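Local atomic coordinates of paraflagellar rod component (PDB entry 2Q0X), a protein that is of unknown function but adopts the alpha/beta-hydrolase fold and is probably a component of the trypanosome paraflagellar rod. Residues Q120-L125 / T136-H141; E202-P207 / R218-I223. One frame throughout, in Å; residues are numbered along the deposited sequence.

Contact 1: Q120-L125 / T136-H141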
# COMPACT_ATOMS: atom_id res chain seq x y z
N GLN A 120 5.39 -9.25 -14.42
CA GLN A 120 6.24 -10.32 -13.91
C GLN A 120 5.43 -11.40 -13.20
O GLN A 120 5.76 -12.60 -13.27
CB GLN A 120 7.22 -9.75 -12.89
CG GLN A 120 8.32 -10.75 -12.46
CD GLN A 120 9.35 -10.16 -11.55
OE1 GLN A 120 9.06 -9.23 -10.81
NE2 GLN A 120 10.56 -10.72 -11.58
N LEU A 121 4.42 -10.96 -12.45
CA LEU A 121 3.58 -11.86 -11.70
C LEU A 121 2.68 -12.67 -12.63
O LEU A 121 2.39 -13.81 -12.35
CB LEU A 121 2.75 -11.09 -10.67
CG LEU A 121 3.53 -10.18 -9.70
CD1 LEU A 121 2.62 -9.77 -8.55
CD2 LEU A 121 4.81 -10.84 -9.19
N VAL A 122 2.23 -12.06 -13.72
CA VAL A 122 1.30 -12.72 -14.61
C VAL A 122 1.96 -13.91 -15.30
O VAL A 122 1.33 -14.96 -15.41
CB VAL A 122 0.66 -11.73 -15.61
CG1 VAL A 122 -0.12 -12.47 -16.72
CG2 VAL A 122 -0.25 -10.75 -14.87
N PHE A 123 3.22 -13.77 -15.74
CA PHE A 123 3.90 -14.87 -16.43
C PHE A 123 4.11 -16.05 -15.50
O PHE A 123 3.88 -17.21 -15.88
CB PHE A 123 5.23 -14.42 -17.07
CG PHE A 123 5.05 -13.53 -18.28
CD1 PHE A 123 4.54 -14.04 -19.46
CD2 PHE A 123 5.37 -12.17 -18.21
CE1 PHE A 123 4.37 -13.23 -20.57
CE2 PHE A 123 5.19 -11.35 -19.32
CZ PHE A 123 4.70 -11.88 -20.50
N GLU A 124 4.51 -15.74 -14.26
CA GLU A 124 4.65 -16.71 -13.19
C GLU A 124 3.32 -17.39 -12.83
O GLU A 124 3.25 -18.62 -12.69
CB GLU A 124 5.25 -16.01 -11.97
CG GLU A 124 5.59 -16.91 -10.82
CD GLU A 124 6.64 -17.94 -11.16
OE1 GLU A 124 7.54 -17.66 -12.01
OE2 GLU A 124 6.57 -19.03 -10.56
N LEU A 125 2.27 -16.58 -12.71
CA LEU A 125 0.91 -17.08 -12.48
C LEU A 125 0.49 -18.06 -13.56
O LEU A 125 0.10 -19.17 -13.25
CB LEU A 125 -0.13 -15.95 -12.43
CG LEU A 125 -0.58 -15.45 -11.06
CD1 LEU A 125 -1.57 -14.27 -11.18
CD2 LEU A 125 -1.20 -16.57 -10.29
N THR A 136 -9.10 -16.49 -18.62
CA THR A 136 -9.51 -16.63 -20.03
C THR A 136 -8.96 -15.54 -20.95
O THR A 136 -9.06 -15.63 -22.17
CB THR A 136 -11.05 -16.68 -20.16
OG1 THR A 136 -11.62 -15.55 -19.51
CG2 THR A 136 -11.63 -17.95 -19.56
N ARG A 137 -8.39 -14.50 -20.36
CA ARG A 137 -7.82 -13.39 -21.12
C ARG A 137 -6.72 -12.81 -20.31
O ARG A 137 -6.78 -12.80 -19.09
CB ARG A 137 -8.85 -12.28 -21.42
CG ARG A 137 -9.81 -12.56 -22.56
CD ARG A 137 -11.07 -13.23 -22.06
NE ARG A 137 -11.61 -14.23 -23.01
CZ ARG A 137 -12.65 -14.02 -23.79
NH1 ARG A 137 -13.26 -12.85 -23.78
NH2 ARG A 137 -13.09 -14.96 -24.57
N VAL A 138 -5.70 -12.32 -21.00
CA VAL A 138 -4.61 -11.63 -20.37
C VAL A 138 -4.40 -10.30 -21.09
O VAL A 138 -4.43 -10.22 -22.31
CB VAL A 138 -3.33 -12.50 -20.36
CG1 VAL A 138 -2.18 -11.73 -19.78
CG2 VAL A 138 -3.56 -13.84 -19.56
N ILE A 139 -4.21 -9.24 -20.31
CA ILE A 139 -3.89 -7.92 -20.84
C ILE A 139 -2.64 -7.42 -20.14
O ILE A 139 -2.62 -7.34 -18.92
CB ILE A 139 -5.06 -6.89 -20.57
CG1 ILE A 139 -6.38 -7.37 -21.17
CG2 ILE A 139 -4.65 -5.49 -21.05
CD1 ILE A 139 -7.64 -6.94 -20.38
N LEU A 140 -1.62 -7.07 -20.91
CA LEU A 140 -0.38 -6.60 -20.32
C LEU A 140 0.00 -5.26 -20.93
O LEU A 140 -0.00 -5.09 -22.14
CB LEU A 140 0.75 -7.60 -20.53
CG LEU A 140 0.51 -9.07 -20.13
CD1 LEU A 140 1.65 -9.97 -20.60
CD2 LEU A 140 0.28 -9.19 -18.67
N HIS A 141 0.35 -4.32 -20.06
CA HIS A 141 0.84 -3.00 -20.48
C HIS A 141 2.28 -2.87 -20.09
O HIS A 141 2.68 -3.26 -18.98
CB HIS A 141 0.01 -1.86 -19.88
CG HIS A 141 0.44 -0.49 -20.34
ND1 HIS A 141 1.54 0.15 -19.82
CD2 HIS A 141 -0.07 0.34 -21.28
CE1 HIS A 141 1.68 1.32 -20.41
NE2 HIS A 141 0.72 1.46 -21.30

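Contact 2: E202-P207 / R218-I223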
# COMPACT_ATOMS: atom_id res chain seq x y z
N GLU A 202 11.75 -7.14 -20.86
CA GLU A 202 12.44 -8.44 -20.80
C GLU A 202 11.60 -9.58 -21.41
O GLU A 202 12.13 -10.46 -22.08
CB GLU A 202 12.79 -8.78 -19.35
CG GLU A 202 13.78 -7.79 -18.70
CD GLU A 202 13.13 -6.76 -17.81
OE1 GLU A 202 11.95 -6.39 -18.02
OE2 GLU A 202 13.83 -6.28 -16.88
N ALA A 203 10.29 -9.53 -21.18
CA ALA A 203 9.38 -10.60 -21.62
C ALA A 203 9.14 -10.60 -23.14
O ALA A 203 8.99 -11.66 -23.72
CB ALA A 203 8.07 -10.50 -20.89
N VAL A 204 9.11 -9.42 -23.77
CA VAL A 204 8.70 -9.32 -25.17
C VAL A 204 9.67 -8.51 -26.05
O VAL A 204 10.15 -9.00 -27.06
CB VAL A 204 7.27 -8.73 -25.28
CG1 VAL A 204 6.91 -8.38 -26.71
CG2 VAL A 204 6.24 -9.70 -24.70
N TRP A 205 9.98 -7.29 -25.65
CA TRP A 205 10.66 -6.35 -26.52
C TRP A 205 12.08 -6.80 -26.85
O TRP A 205 12.42 -7.01 -28.03
CB TRP A 205 10.69 -4.95 -25.89
CG TRP A 205 10.89 -3.86 -26.89
CD1 TRP A 205 11.99 -3.10 -27.05
CD2 TRP A 205 9.94 -3.43 -27.88
NE1 TRP A 205 11.80 -2.21 -28.08
CE2 TRP A 205 10.54 -2.39 -28.61
CE3 TRP A 205 8.64 -3.83 -28.21
CZ2 TRP A 205 9.89 -1.73 -29.66
CZ3 TRP A 205 7.98 -3.17 -29.25
CH2 TRP A 205 8.61 -2.13 -29.96
N ASN A 206 12.88 -6.96 -25.81
CA ASN A 206 14.26 -7.43 -25.97
C ASN A 206 14.39 -8.74 -26.74
O ASN A 206 15.07 -8.77 -27.77
CB ASN A 206 14.96 -7.51 -24.59
CG ASN A 206 15.31 -6.13 -24.04
OD1 ASN A 206 15.17 -5.11 -24.72
ND2 ASN A 206 15.80 -6.10 -22.80
N PRO A 207 13.74 -9.82 -26.28
CA PRO A 207 13.87 -11.08 -27.04
C PRO A 207 13.35 -11.04 -28.48
O PRO A 207 13.90 -11.72 -29.33
CB PRO A 207 13.10 -12.10 -26.20
CG PRO A 207 12.24 -11.27 -25.28
CD PRO A 207 12.91 -10.00 -25.07
N ARG A 218 9.27 -19.15 -22.53
CA ARG A 218 9.14 -18.98 -21.09
C ARG A 218 8.22 -17.82 -20.68
O ARG A 218 7.74 -17.79 -19.56
CB ARG A 218 10.52 -18.77 -20.48
CG ARG A 218 11.42 -20.02 -20.53
CD ARG A 218 12.87 -19.67 -20.23
NE ARG A 218 13.73 -19.62 -21.43
CZ ARG A 218 15.04 -19.32 -21.42
NH1 ARG A 218 15.65 -19.03 -20.27
NH2 ARG A 218 15.74 -19.30 -22.55
N SER A 219 8.01 -16.87 -21.59
CA SER A 219 7.16 -15.70 -21.35
C SER A 219 5.82 -15.85 -22.08
O SER A 219 4.91 -16.48 -21.55
CB SER A 219 7.89 -14.39 -21.73
OG SER A 219 8.17 -14.28 -23.12
N VAL A 220 5.68 -15.31 -23.29
CA VAL A 220 4.40 -15.39 -24.01
C VAL A 220 3.96 -16.85 -24.35
O VAL A 220 2.76 -17.13 -24.49
CB VAL A 220 4.38 -14.48 -25.28
CG1 VAL A 220 4.49 -13.00 -24.85
CG2 VAL A 220 5.49 -14.87 -26.28
N GLY A 221 4.93 -17.76 -24.44
CA GLY A 221 4.64 -19.18 -24.66
C GLY A 221 3.78 -19.83 -23.59
O GLY A 221 3.05 -20.76 -23.90
N VAL A 222 3.85 -19.36 -22.33
CA VAL A 222 3.04 -19.91 -21.25
C VAL A 222 1.59 -19.42 -21.27
O VAL A 222 0.75 -19.96 -20.58
CB VAL A 222 3.63 -19.63 -19.85
CG1 VAL A 222 5.09 -20.15 -19.75
CG2 VAL A 222 3.50 -18.13 -19.47
N ILE A 223 1.31 -18.38 -22.05
CA ILE A 223 -0.02 -17.78 -22.14
C ILE A 223 -0.80 -18.55 -23.19
O ILE A 223 -0.45 -18.52 -24.37
CB ILE A 223 0.07 -16.26 -22.53
CG1 ILE A 223 0.91 -15.47 -21.51
CG2 ILE A 223 -1.30 -15.62 -22.65
CD1 ILE A 223 0.94 -13.98 -21.80

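Contact 1: Q120-L125 / T136-H141
Val122 and Phe123, neighbours on helix 119-128, share Leu140 of strand 135-143 between them, one methyl each. Leu140 CD2 lies 3.8 Å from Val122 CG1. The other methyl, Leu140 CD1, reaches Phe123 CZ at 3.6 Å. That approach is to the far end of the ring, where CE2 is the next atom, at 4.0 Å from Leu140 CD1, and it is oblique to the ring plane. The torsions account for this division of labour. With chi1 at 169°, Val122 turns CG1 opposite its backbone N and presents that methyl to the strand, where it also meets Val138 CG1 at 3.8 Å; the two valines run past each other in opposite directions. Phe123 leaves the helix at an angle to the strand, and its ring closes the gap because CG stands opposite the carbonyl carbon (chi1 -71°), which carries CZ back toward Leu140. No hydrogen bond crosses, and all four touching residues are buried, so the interface is purely apolar. It buries 152 Å², with the segment axes 10.1 Å apart, a usual spacing for a helix on a sheet. On the strand, Val138 and Leu140 face the helix, whereas Ile139 points away from it; the Ile139 side chain touches Phe113 and Met230 of the neighbouring strands. The segments run nearly antiparallel, at 151°, as expected where a chain reverses after a helix to enter the next strand. Strand 110-115, helix 119-128 and strand 135-143 form a beta-alpha-beta unit with parallel strands, the central building block of the alpha/beta-hydrolase fold.

Contact 2: E202-P207 / R218-I223
Ser219 donates its hydroxyl to the backbone carbonyl of Ala203, with OG 2.8 Å from Ala203 O, and this is the only hydrogen bond between 202-207 and 218-223. The donor approaches at a C=O...OG angle of 138° and is tilted 16° from the carbonyl plane, so it meets the oxygen well bent from the bond axis. A chi1 of 66°, with OG between the backbone N and carbonyl carbon of Ser219, turns the hydroxyl to Ala203 O while the Ser219 CB stays against Ala203 CB, 4.0 Å away. Here the backbones come close, the CA atoms of Ala203 and Ser219 being 5.6 Å apart. Beside this pair, Val204 CG2 touches Val220 CG1 at 3.7 Å, the two side chains crossing at about a right angle. The packing is thus concentrated in two adjacent residue pairs, all four residues buried. It thins quickly beyond them: Pro207 CG comes no nearer than 5.5 Å to Ser219 OG and its ring turns instead to Val215 and Leu216, and on the solvent side the exposed Arg218 makes a salt bridge with Asp214. Ser219 OG also makes a weak hydrogen bond to Leu216 O of helix 213-218, the lesser of its two bonds. A serine hydroxyl given to a main-chain oxygen, beside the Val204-Val220 methyl contact, implies that the buried Ala203 carbonyl gains a polar partner without any charged group being brought into the interface.

How the contacts relate
Both contacts are buried, but contact 1 is the more central, its centre about 6 Å from the centre of the chain, against about 12 Å for the centre of contact 2. They hold different elements: 120-125 with 136-141 packs a helix onto the main sheet, whereas 202-207 with 218-223 joins a later helix to the loop before strand 227-232, the sheet neighbour of strand 135-143. Chemistry follows place, entirely apolar against the sheet and mixed polar and apolar farther out. Phe123 links the two, since besides its contact-1 role its CE2 lies 3.4 Å from Ala203 CB and its CE1 3.7 Å from Ile223 CD1. The contact centres are about 11 Å apart.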